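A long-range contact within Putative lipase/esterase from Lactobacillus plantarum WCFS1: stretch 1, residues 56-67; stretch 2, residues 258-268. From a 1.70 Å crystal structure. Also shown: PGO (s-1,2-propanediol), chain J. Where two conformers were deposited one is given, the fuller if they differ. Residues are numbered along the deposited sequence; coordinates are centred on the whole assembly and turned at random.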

# COMPACT_ATOMS: atom_id res chain seq x y z
N PRO B 56 -0.84 22.91 2.76
CA PRO B 56 -0.74 22.20 4.05
C PRO B 56 0.38 21.16 4.13
O PRO B 56 1.04 21.02 5.13
CB PRO B 56 -2.09 21.51 4.18
CG PRO B 56 -2.99 22.22 3.33
CD PRO B 56 -2.22 22.87 2.23
N ILE B 57 0.55 20.40 3.05
CA ILE B 57 1.64 19.43 2.96
C ILE B 57 3.01 20.11 3.14
O ILE B 57 3.85 19.61 3.89
CB ILE B 57 1.58 18.69 1.58
CG1 ILE B 57 0.33 17.77 1.53
CG2 ILE B 57 2.89 17.94 1.28
CD1 ILE B 57 0.04 17.17 0.14
N ALA B 58 3.24 21.24 2.45
CA ALA B 58 4.48 22.02 2.54
C ALA B 58 4.73 22.39 3.96
O ALA B 58 5.81 22.19 4.48
CB ALA B 58 4.41 23.27 1.68
N THR B 59 3.69 22.87 4.59
CA THR B 59 3.76 23.32 6.01
C THR B 59 4.18 22.18 6.92
O THR B 59 5.08 22.30 7.76
CB THR B 59 2.39 23.92 6.45
OG1 THR B 59 2.08 25.05 5.62
CG2 THR B 59 2.37 24.35 7.94
N ARG B 60 3.52 21.04 6.75
CA ARG B 60 3.77 19.84 7.56
C ARG B 60 5.21 19.35 7.35
O ARG B 60 5.92 19.02 8.30
CB ARG B 60 2.76 18.74 7.21
CG ARG B 60 2.88 17.43 7.99
CD ARG B 60 2.78 17.64 9.48
NE ARG B 60 3.21 16.51 10.31
CZ ARG B 60 4.42 16.41 10.88
NH1 ARG B 60 5.35 17.31 10.63
NH2 ARG B 60 4.70 15.38 11.68
N MSE B 61 5.64 19.34 6.10
CA MSE B 61 6.97 18.78 5.76
C MSE B 61 8.04 19.67 6.36
O MSE B 61 8.99 19.18 6.98
CB MSE B 61 7.17 18.63 4.26
CG MSE B 61 6.43 17.42 3.68
SE MSE B 61 6.23 15.70 4.60
CE MSE B 61 4.85 16.14 5.88
N MSE B 62 7.85 20.98 6.27
CA MSE B 62 8.80 21.91 6.86
C MSE B 62 8.90 21.75 8.36
O MSE B 62 10.01 21.84 8.89
CB MSE B 62 8.48 23.33 6.50
CG MSE B 62 8.65 23.49 5.02
SE MSE B 62 8.52 25.24 4.53
CE MSE B 62 10.27 25.83 5.17
N ALA B 63 7.77 21.53 9.03
CA ALA B 63 7.78 21.40 10.48
C ALA B 63 8.63 20.21 10.89
O ALA B 63 9.10 20.12 12.04
CB ALA B 63 6.34 21.26 11.05
N ALA B 64 8.87 19.29 9.95
CA ALA B 64 9.75 18.16 10.20
C ALA B 64 11.25 18.48 10.07
O ALA B 64 12.11 17.65 10.39
CB ALA B 64 9.41 16.96 9.29
N GLY B 65 11.56 19.68 9.62
CA GLY B 65 12.97 20.11 9.41
C GLY B 65 13.50 19.99 8.00
O GLY B 65 14.60 19.48 7.76
N MSE B 66 12.70 20.47 7.05
CA MSE B 66 13.08 20.48 5.65
C MSE B 66 12.77 21.81 5.01
O MSE B 66 11.82 22.50 5.38
CB MSE B 66 12.30 19.39 4.92
CG MSE B 66 12.57 18.03 5.50
SE MSE B 66 11.53 16.72 4.45
CE MSE B 66 10.62 17.80 3.61
N HIS B 67 13.54 22.12 3.99
CA HIS B 67 13.17 23.21 3.09
C HIS B 67 12.11 22.68 2.10
O HIS B 67 12.03 21.46 1.90
CB HIS B 67 14.35 23.60 2.25
CG HIS B 67 15.53 24.10 2.99
ND1 HIS B 67 15.52 25.26 3.74
CD2 HIS B 67 16.81 23.64 3.00
CE1 HIS B 67 16.75 25.49 4.17
NE2 HIS B 67 17.54 24.53 3.73
C1 PGO J . 2.75 26.84 2.66
C2 PGO J . 3.83 27.36 3.62
C3 PGO J . 5.15 26.64 3.44
O1 PGO J . 3.45 26.55 1.45
O2 PGO J . 3.46 27.18 4.98
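Stretch 2, residues 258-268: IWPQLALRWLQ

No hydrogen bond joins these two stretches, and any touching pair lies at least 199 residues apart in sequence; the 377 Å² they bury, both sides summed, is packed almost wholly by apolar atoms, and the one charged group that takes part, the guanidinium of R60, meets a methyl. NH2 of R60 lies 3.6 Å from CD1 of L264, and that methyl sits over one face of the guanidinium, where no N-H points, so the contact is one of van der Waals packing.

Stretch 2 is helical, with phi from -60° to -74° and psi from -32° to -46° throughout. Its i to i+4 ladder includes A263 N to W259 O at 2.9 Å and L264 N to P260 O at 2.9 Å. P260 lacks an amide hydrogen, yet its carbonyl accepts the second of these bonds. This helix runs in the same general sense as helix 56-63: their N-to-C directions differ by 42°, the signed crossing angle is -42°, and the axes approach to 11.0 Å. The register follows from the nearest CA pairs: R60 CA is 7.7 Å from P260 CA, and A64 CA is 7.8 Å from L264 CA, a step of four residues in each stretch.

L264 has the most area covered of any residue here, 82 Å². In its m,t rotamer (chi1 -71°, chi2 168°) it places CD2 3.6 Å from CB of A64 and 3.8 Å from SE of M61. CD1 of L264, the methyl near the arginine, is also 4.1 Å from CB of A64. M61 is a selenomethionine whose CA-to-CB bond points sideways; chi1 of -76° and chi2 of -37° bring its end nearer to stretch 2, so that CE of M61 also reaches CB of P260 at 3.8 Å. The same proline carbon, CB of P260, lies 3.9 Å from CG of R60.

Toward the N-terminal end, W259 also starts sideways, but with chi1 at 88° its indole comes back to I57: CD1 of I57 is 3.7 Å from CZ2 of W259, at the ring edge and near its plane.

Beyond the helix of stretch 1, G65 adopts phi 98° and psi 47°, where a CB would jam against the carbonyl O of A64. The chain then extends at M66 (phi -134°, psi 152°), another selenomethionine, whose SE makes a looser contact with CD1 of L267 at 4.3 Å. T59, out of reach of stretch 2, instead hydrogen-bonds the propanediol, OG1 of T59 to O2 of PGO at 2.6 Å.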

# COMPACT_ATOMS: atom_id res chain seq x y z
N ILE B 258 -2.77 10.41 8.68
CA ILE B 258 -1.87 9.27 8.73
C ILE B 258 -0.71 9.42 7.72
O ILE B 258 0.42 9.09 8.01
CB ILE B 258 -2.62 7.92 8.46
CG1 ILE B 258 -3.65 7.62 9.55
CG2 ILE B 258 -1.66 6.76 8.39
CD1 ILE B 258 -4.68 6.52 9.11
N TRP B 259 -0.98 9.88 6.51
CA TRP B 259 -0.02 9.65 5.44
C TRP B 259 1.30 10.43 5.66
O TRP B 259 2.36 9.89 5.40
CB TRP B 259 -0.64 9.85 4.04
CG TRP B 259 -0.60 11.21 3.48
CD1 TRP B 259 -1.65 12.10 3.41
CD2 TRP B 259 0.53 11.88 2.91
NE1 TRP B 259 -1.21 13.28 2.83
CE2 TRP B 259 0.11 13.15 2.49
CE3 TRP B 259 1.85 11.50 2.68
CZ2 TRP B 259 0.97 14.05 1.89
CZ3 TRP B 259 2.70 12.39 2.05
CH2 TRP B 259 2.26 13.65 1.69
N PRO B 260 1.25 11.67 6.19
CA PRO B 260 2.49 12.39 6.38
C PRO B 260 3.34 11.74 7.42
O PRO B 260 4.56 11.73 7.28
CB PRO B 260 2.00 13.77 6.87
CG PRO B 260 0.74 13.93 6.24
CD PRO B 260 0.11 12.58 6.37
N GLN B 261 2.70 11.12 8.41
CA GLN B 261 3.41 10.44 9.50
C GLN B 261 4.18 9.24 8.94
O GLN B 261 5.35 9.00 9.26
CB GLN B 261 2.42 9.99 10.56
CG GLN B 261 1.64 11.09 11.24
CD GLN B 261 0.83 10.55 12.40
OE1 GLN B 261 1.40 10.00 13.35
NE2 GLN B 261 -0.50 10.67 12.32
N LEU B 262 3.53 8.53 8.02
CA LEU B 262 4.15 7.40 7.35
C LEU B 262 5.29 7.82 6.44
O LEU B 262 6.34 7.16 6.38
CB LEU B 262 3.13 6.59 6.59
CG LEU B 262 2.01 5.89 7.34
CD1 LEU B 262 0.98 5.31 6.34
CD2 LEU B 262 2.47 4.79 8.28
N ALA B 263 5.06 8.90 5.70
CA ALA B 263 6.08 9.38 4.77
C ALA B 263 7.29 9.84 5.48
O ALA B 263 8.38 9.58 5.07
CB ALA B 263 5.45 10.52 3.88
N LEU B 264 7.10 10.57 6.60
CA LEU B 264 8.24 11.05 7.36
C LEU B 264 9.06 9.90 7.91
O LEU B 264 10.30 9.90 7.79
CB LEU B 264 7.76 11.96 8.48
CG LEU B 264 7.26 13.28 7.85
CD1 LEU B 264 6.52 14.13 8.82
CD2 LEU B 264 8.43 14.13 7.22
N ARG B 265 8.39 8.89 8.45
CA ARG B 265 9.10 7.73 8.99
C ARG B 265 9.87 7.03 7.89
O ARG B 265 11.00 6.57 8.09
CB ARG B 265 8.13 6.74 9.67
CG ARG B 265 7.34 7.33 10.83
N TRP B 266 9.25 6.92 6.71
CA TRP B 266 9.91 6.30 5.57
C TRP B 266 11.19 7.06 5.20
O TRP B 266 12.21 6.47 4.84
CB TRP B 266 8.97 6.26 4.35
CG TRP B 266 9.47 5.57 3.15
CD1 TRP B 266 9.47 4.23 2.91
CD2 TRP B 266 10.08 6.18 2.01
NE1 TRP B 266 10.02 3.97 1.68
CE2 TRP B 266 10.39 5.16 1.10
CE3 TRP B 266 10.30 7.51 1.65
CZ2 TRP B 266 10.96 5.41 -0.16
CZ3 TRP B 266 10.91 7.76 0.41
CH2 TRP B 266 11.19 6.73 -0.48
N LEU B 267 11.12 8.39 5.27
CA LEU B 267 12.28 9.20 4.88
C LEU B 267 13.40 8.94 5.89
O LEU B 267 14.55 8.86 5.52
CB LEU B 267 11.91 10.67 4.82
CG LEU B 267 11.05 11.14 3.64
CD1 LEU B 267 10.56 12.56 3.85
CD2 LEU B 267 11.81 11.00 2.33
N GLN B 268 13.01 8.79 7.14
CA GLN B 268 13.95 8.45 8.20
C GLN B 268 14.57 7.09 7.92
O GLN B 268 15.79 6.91 8.05
CB GLN B 268 13.27 8.46 9.54
CG GLN B 268 12.91 9.88 10.05
CD GLN B 268 12.09 9.85 11.33
OE1 GLN B 268 11.22 9.00 11.50
NE2 GLN B 268 12.39 10.78 12.25